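Local atomic coordinates of histidinol dehydrogenase (Elizabethkingia anophelis NUHP1, PDB entry 6AN0), a protein that probably catalyses the two successive NAD-dependent oxidations that turn L-histidinol into L-histidine, the last step of histidine biosynthesis, with one zinc ion per subunit. Residues A[215-218]-A[219-222]; A[298-301]-A[302-306]. All blocks are in the same frame, centred on the assembly; numbering follows the deposited sequence.

Contact 1: residues A[215-218]-A[219-222]; sequences PGNQ and YVTA. With EDO (1,2-ethanediol), chain E.
The side chain of N217 folds back over the first turn of helix 218-227 and caps it. Its OD1 accepts from V220 N at 3.0 Å, in a nearly straight bond. A second, weak bond comes to N217 OD1 from Y219 N at 2.9 Å; there the N-H is strongly bent. CG of N217 sits between its backbone N and carbonyl carbon (chi1 62°), and this turns the amide toward the helix end.

The backbone carbonyl of N217 is the tight point of the contact. N217 O takes T221 N at 2.9 Å, almost in line with the C=O bond. It also takes the hydroxyl of T221, with OG1 2.9 Å from N217 O and well above the carbonyl plane. T221 OG1 lies beside its own backbone N, anti to the carbonyl carbon (chi1 -65°), and points back toward N217. An ethanediol, probably from the crystallisation liquor, places its O2 2.9 Å from T221 OG1 and makes a weak bond to G216 O. Close by, V220 CG1 packs 4.0 Å from G216 CA. G216 N is buried here without a partner in the model.

The other side is looser. Q218 and Y219 run alongside each other, pointing the same way. CG of Q218 makes a CH-pi contact, 3.9 Å from the centroid of the Y219 ring. The Q218 amide continues along the CE2-CZ side of the ring, tilted 29° from it, with NE2 beyond the rim. Both side chains also touch L34.

N217 is a predicted NAD(+)-binding residue, and V220 lies close to Y132, another. An asparagine N-cap of this kind joins the loop after strand 211-213 to helix 218-227, a place consistent with the predicted NAD(+) site.

Contact 2: residues A[298-301]-A[302-306]; sequences RKSI and ASQAL
R298 O receives A302 N at 3.0 Å, the first i to i+4 bond of helix 299-307. The two segments form one continuous helix start of about two turns, with R298 at the N-cap position. The same spacing repeats in S303 N to K299 O, Q304 N to S300 O and A305 N to I301 O.

At the start of the helix, CD1 of I301 lies over one face of the R298 guanidinium, 3.7 Å above its plane and displaced toward its rim. R298 NE is held by E265 O, and the side chain packs on E419 of the second subunit. It comes within about 6 Å of the side chain of H266, a zinc ligand.

A302 and L306 are buried: A302 packs on L293 of helix 279-293 and L306 on V289. S303 and K299 lie at the margin of this packing. S303 also touches L293, and K299 NZ bonds to T294 O just beyond that helix. S303 was modelled in two conformers. In one of them OG lies beside its own backbone N (chi1 -62°) and donates to K299 O, a bond that is therefore doubtful.

On the exposed flank Q304 bends back along the helix, and its NE2 gives a weak bond to S300 O at 3.2 Å. That carbonyl therefore meets both the backbone and the side-chain nitrogen of Q304.

Contact 1 comes first along the chain, and contact 2 follows about 80 residues later. Their centres are 21 Å apart and their nearest atoms about 13 Å, so they do not touch. Each lies at the start of a helix: 218-227 follows strand 211-213 of the mixed sheet, and 299-307 leads into strand 310-313 of the six-stranded parallel sheet. They thus belong to different sheet regions of the subunit. Contact 1 holds a residue predicted to bind NAD(+). The R298 side chain of contact 2 is about 10 Å from a bound zinc ion. One helix start thus lies at the predicted NAD(+) site, the other near the zinc site.

Contact 1: residues A[215-218]-A[219-222]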
ATOM      1  N   PRO A 215      -9.803   2.124 -11.497  1.00 33.02           N
ATOM      2  CA  PRO A 215     -10.384   0.821 -11.841  1.00 29.61           C
ATOM      3  C   PRO A 215     -10.815   0.737 -13.299  1.00 26.50           C
ATOM      4  O   PRO A 215     -10.948   1.734 -14.007  1.00 27.76           O
ATOM      5  CB  PRO A 215     -11.593   0.718 -10.902  1.00 32.15           C
ATOM      6  CG  PRO A 215     -11.982   2.135 -10.648  1.00 37.80           C
ATOM      7  CD  PRO A 215     -10.675   2.889 -10.584  1.00 39.43           C
ATOM      8  N   GLY A 216     -11.024  -0.495 -13.739  1.00 31.30           N
ATOM      9  CA  GLY A 216     -11.463  -0.778 -15.089  1.00 26.15           C
ATOM     10  C   GLY A 216     -12.042  -2.174 -15.153  1.00 26.34           C
ATOM     11  O   GLY A 216     -12.315  -2.801 -14.126  1.00 30.42           O
ATOM     12  N   ASN A 217     -12.206  -2.671 -16.374  1.00 26.18           N
ATOM     13  CA  ASN A 217     -12.843  -3.969 -16.578  1.00 24.93           C
ATOM     14  C   ASN A 217     -11.882  -5.111 -16.217  1.00 34.46           C
ATOM     15  O   ASN A 217     -10.783  -4.903 -15.690  1.00 27.14           O
ATOM     16  CB  ASN A 217     -13.373  -4.078 -18.009  1.00 34.06           C
ATOM     17  CG  ASN A 217     -12.275  -4.000 -19.065  1.00 37.56           C
ATOM     18  OD1 ASN A 217     -11.141  -4.419 -18.840  1.00 32.30           O
ATOM     19  ND2 ASN A 217     -12.625  -3.483 -20.238  1.00 44.31           N
ATOM     20  N   GLN A 218     -12.309  -6.347 -16.502  1.00 32.73           N
ATOM     21  CA  GLN A 218     -11.515  -7.527 -16.161  1.00 36.77           C
ATOM     22  C   GLN A 218     -10.131  -7.489 -16.801  1.00 29.02           C
ATOM     23  O   GLN A 218      -9.157  -7.963 -16.210  1.00 28.91           O
ATOM     24  CB  GLN A 218     -12.253  -8.800 -16.595  1.00 36.61           C
ATOM     25  CG  GLN A 218     -12.641  -8.816 -18.067  1.00 45.90           C
ATOM     26  CD  GLN A 218     -13.225 -10.146 -18.509  1.00 66.21           C
ATOM     27  OE1 GLN A 218     -12.720 -11.213 -18.152  1.00 72.49           O
ATOM     28  NE2 GLN A 218     -14.297 -10.088 -19.291  1.00 67.18           N
ATOM     29  N   TYR A 219     -10.028  -6.961 -18.020  1.00 27.03           N
ATOM     30  CA  TYR A 219      -8.734  -6.932 -18.697  1.00 23.64           C
ATOM     31  C   TYR A 219      -7.815  -5.888 -18.078  1.00 28.04           C
ATOM     32  O   TYR A 219      -6.617  -6.129 -17.910  1.00 23.91           O
ATOM     33  CB  TYR A 219      -8.922  -6.653 -20.183  1.00 25.09           C
ATOM     34  CG  TYR A 219      -9.774  -7.705 -20.838  1.00 34.02           C
ATOM     35  CD1 TYR A 219      -9.238  -8.940 -21.179  1.00 37.19           C
ATOM     36  CD2 TYR A 219     -11.119  -7.479 -21.086  1.00 39.76           C
ATOM     37  CE1 TYR A 219     -10.022  -9.920 -21.756  1.00 46.82           C
ATOM     38  CE2 TYR A 219     -11.911  -8.455 -21.668  1.00 39.66           C
ATOM     39  CZ  TYR A 219     -11.357  -9.671 -21.995  1.00 49.55           C
ATOM     40  OH  TYR A 219     -12.133 -10.649 -22.579  1.00 62.72           O
ATOM     41  N   VAL A 220      -8.357  -4.711 -17.766  1.00 23.19           N
ATOM     42  CA  VAL A 220      -7.554  -3.681 -17.114  1.00 25.55           C
ATOM     43  C   VAL A 220      -7.109  -4.162 -15.740  1.00 25.32           C
ATOM     44  O   VAL A 220      -5.954  -3.961 -15.332  1.00 22.73           O
ATOM     45  CB  VAL A 220      -8.354  -2.363 -17.032  1.00 23.90           C
ATOM     46  CG1 VAL A 220      -7.665  -1.364 -16.089  1.00 26.41           C
ATOM     47  CG2 VAL A 220      -8.539  -1.774 -18.428  1.00 24.77           C
ATOM     48  N   THR A 221      -8.010  -4.842 -15.025  1.00 22.91           N
ATOM     49  CA  THR A 221      -7.697  -5.334 -13.688  1.00 25.58           C
ATOM     50  C   THR A 221      -6.552  -6.340 -13.722  1.00 28.37           C
ATOM     51  O   THR A 221      -5.623  -6.270 -12.907  1.00 25.66           O
ATOM     52  CB  THR A 221      -8.957  -5.954 -13.063  1.00 34.14           C
ATOM     53  OG1 THR A 221      -9.951  -4.937 -12.877  1.00 30.64           O
ATOM     54  CG2 THR A 221      -8.640  -6.589 -11.707  1.00 38.93           C
ATOM     55  N   ALA A 222      -6.611  -7.298 -14.655  1.00 25.46           N
ATOM     56  CA  ALA A 222      -5.543  -8.287 -14.771  1.00 23.89           C
ATOM     57  C   ALA A 222      -4.237  -7.627 -15.194  1.00 23.67           C
ATOM     58  O   ALA A 222      -3.156  -7.999 -14.719  1.00 23.92           O
ATOM     59  CB  ALA A 222      -5.945  -9.387 -15.760  1.00 24.51           C
TER
HETATM   60  C1  EDO E 504     -14.498  -7.005 -11.639  1.00 70.13           C
HETATM   61  O1  EDO E 504     -14.711  -7.529 -12.958  1.00 71.53           O
HETATM   62  C2  EDO E 504     -13.696  -5.714 -11.738  1.00 65.72           C
HETATM   63  O2  EDO E 504     -12.727  -5.855 -12.784  1.00 64.48           O

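Contact 2: residues A[298-301]-A[302-306]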
ATOM      1  N   ARG A 298     -31.821   3.008 -16.385  1.00 32.30           N
ATOM      2  CA  ARG A 298     -30.956   1.843 -16.249  1.00 30.14           C
ATOM      3  C   ARG A 298     -31.608   0.721 -15.451  1.00 33.13           C
ATOM      4  O   ARG A 298     -30.905  -0.020 -14.749  1.00 30.85           O
ATOM      5  CB  ARG A 298     -29.632   2.252 -15.600  1.00 29.09           C
ATOM      6  CG  ARG A 298     -28.855   3.281 -16.417  1.00 34.90           C
ATOM      7  CD  ARG A 298     -27.722   3.891 -15.625  1.00 35.76           C
ATOM      8  NE  ARG A 298     -26.705   2.914 -15.245  1.00 33.11           N
ATOM      9  CZ  ARG A 298     -25.647   2.617 -15.993  1.00 37.10           C
ATOM     10  NH1 ARG A 298     -25.482   3.206 -17.173  1.00 33.91           N
ATOM     11  NH2 ARG A 298     -24.760   1.722 -15.568  1.00 33.34           N
ATOM     12  N   LYS A 299     -32.935   0.575 -15.540  1.00 34.40           N
ATOM     13  CA  LYS A 299     -33.621  -0.385 -14.679  1.00 40.76           C
ATOM     14  C   LYS A 299     -33.174  -1.811 -14.966  1.00 42.55           C
ATOM     15  O   LYS A 299     -33.151  -2.647 -14.055  1.00 35.26           O
ATOM     16  CB  LYS A 299     -35.139  -0.257 -14.841  1.00 37.96           C
ATOM     17  CG  LYS A 299     -35.656  -0.639 -16.221  1.00 44.20           C
ATOM     18  CD  LYS A 299     -37.171  -0.530 -16.306  1.00 51.88           C
ATOM     19  CE  LYS A 299     -37.631   0.922 -16.280  1.00 54.78           C
ATOM     20  NZ  LYS A 299     -39.110   1.011 -16.423  1.00 60.33           N
ATOM     21  N   SER A 300     -32.804  -2.103 -16.216  1.00 29.65           N
ATOM     22  CA  SER A 300     -32.335  -3.443 -16.558  1.00 30.64           C
ATOM     23  C   SER A 300     -31.047  -3.775 -15.811  1.00 28.40           C
ATOM     24  O   SER A 300     -30.909  -4.855 -15.218  1.00 31.16           O
ATOM     25  CB  SER A 300     -32.134  -3.552 -18.074  1.00 38.63           C
ATOM     26  OG  SER A 300     -31.554  -4.797 -18.436  1.00 48.87           O
ATOM     27  N   ILE A 301     -30.098  -2.844 -15.801  1.00 31.16           N
ATOM     28  CA  ILE A 301     -28.855  -3.081 -15.081  1.00 29.49           C
ATOM     29  C   ILE A 301     -29.112  -3.213 -13.580  1.00 30.67           C
ATOM     30  O   ILE A 301     -28.576  -4.117 -12.926  1.00 30.88           O
ATOM     31  CB  ILE A 301     -27.852  -1.960 -15.404  1.00 29.35           C
ATOM     32  CG1 ILE A 301     -27.425  -2.031 -16.873  1.00 40.12           C
ATOM     33  CG2 ILE A 301     -26.674  -2.012 -14.454  1.00 30.42           C
ATOM     34  CD1 ILE A 301     -26.756  -0.773 -17.360  1.00 40.06           C
ATOM     35  N   ALA A 302     -29.930  -2.323 -13.006  1.00 30.84           N
ATOM     36  CA  ALA A 302     -30.169  -2.391 -11.562  1.00 28.27           C
ATOM     37  C   ALA A 302     -30.887  -3.679 -11.183  1.00 27.88           C
ATOM     38  O   ALA A 302     -30.602  -4.269 -10.134  1.00 27.79           O
ATOM     39  CB  ALA A 302     -30.978  -1.180 -11.086  1.00 29.89           C
ATOM     40  N   SER A 303     -31.826  -4.123 -12.025  1.00 28.59           N
ATOM     41  CA  SER A 303     -32.555  -5.362 -11.757  0.52 28.29           C
ATOM     42  C   SER A 303     -31.614  -6.562 -11.718  1.00 35.16           C
ATOM     43  O   SER A 303     -31.765  -7.454 -10.873  1.00 31.09           O
ATOM     44  CB  SER A 303     -33.642  -5.573 -12.813  0.52 34.80           C
ATOM     45  OG  SER A 303     -34.596  -4.526 -12.792  0.52 32.77           O
ATOM     46  N   GLN A 304     -30.640  -6.614 -12.637  1.00 28.71           N
ATOM     47  CA  GLN A 304     -29.664  -7.701 -12.605  1.00 25.08           C
ATOM     48  C   GLN A 304     -28.845  -7.679 -11.314  1.00 31.89           C
ATOM     49  O   GLN A 304     -28.560  -8.733 -10.733  1.00 32.99           O
ATOM     50  CB  GLN A 304     -28.742  -7.624 -13.818  1.00 35.00           C
ATOM     51  CG  GLN A 304     -29.467  -7.768 -15.154  1.00 37.73           C
ATOM     52  CD  GLN A 304     -28.553  -7.499 -16.329  1.00 44.82           C
ATOM     53  OE1 GLN A 304     -27.596  -8.241 -16.570  1.00 35.43           O
ATOM     54  NE2 GLN A 304     -28.834  -6.426 -17.063  1.00 41.49           N
ATOM     55  N   ALA A 305     -28.443  -6.495 -10.856  1.00 29.73           N
ATOM     56  CA  ALA A 305     -27.708  -6.424  -9.595  1.00 22.62           C
ATOM     57  C   ALA A 305     -28.588  -6.818  -8.413  1.00 28.86           C
ATOM     58  O   ALA A 305     -28.109  -7.443  -7.460  1.00 28.95           O
ATOM     59  CB  ALA A 305     -27.132  -5.023  -9.386  1.00 25.37           C
ATOM     60  N   LEU A 306     -29.876  -6.465  -8.448  1.00 27.71           N
ATOM     61  CA  LEU A 306     -30.749  -6.820  -7.331  1.00 25.83           C
ATOM     62  C   LEU A 306     -30.922  -8.328  -7.194  1.00 27.29           C
ATOM     63  O   LEU A 306     -31.207  -8.820  -6.096  1.00 25.30           O
ATOM     64  CB  LEU A 306     -32.110  -6.142  -7.479  1.00 24.02           C
ATOM     65  CG  LEU A 306     -32.087  -4.636  -7.205  1.00 28.05           C
ATOM     66  CD1 LEU A 306     -33.471  -4.066  -7.473  1.00 32.60           C
ATOM     67  CD2 LEU A 306     -31.653  -4.343  -5.771  1.00 27.25           C
TER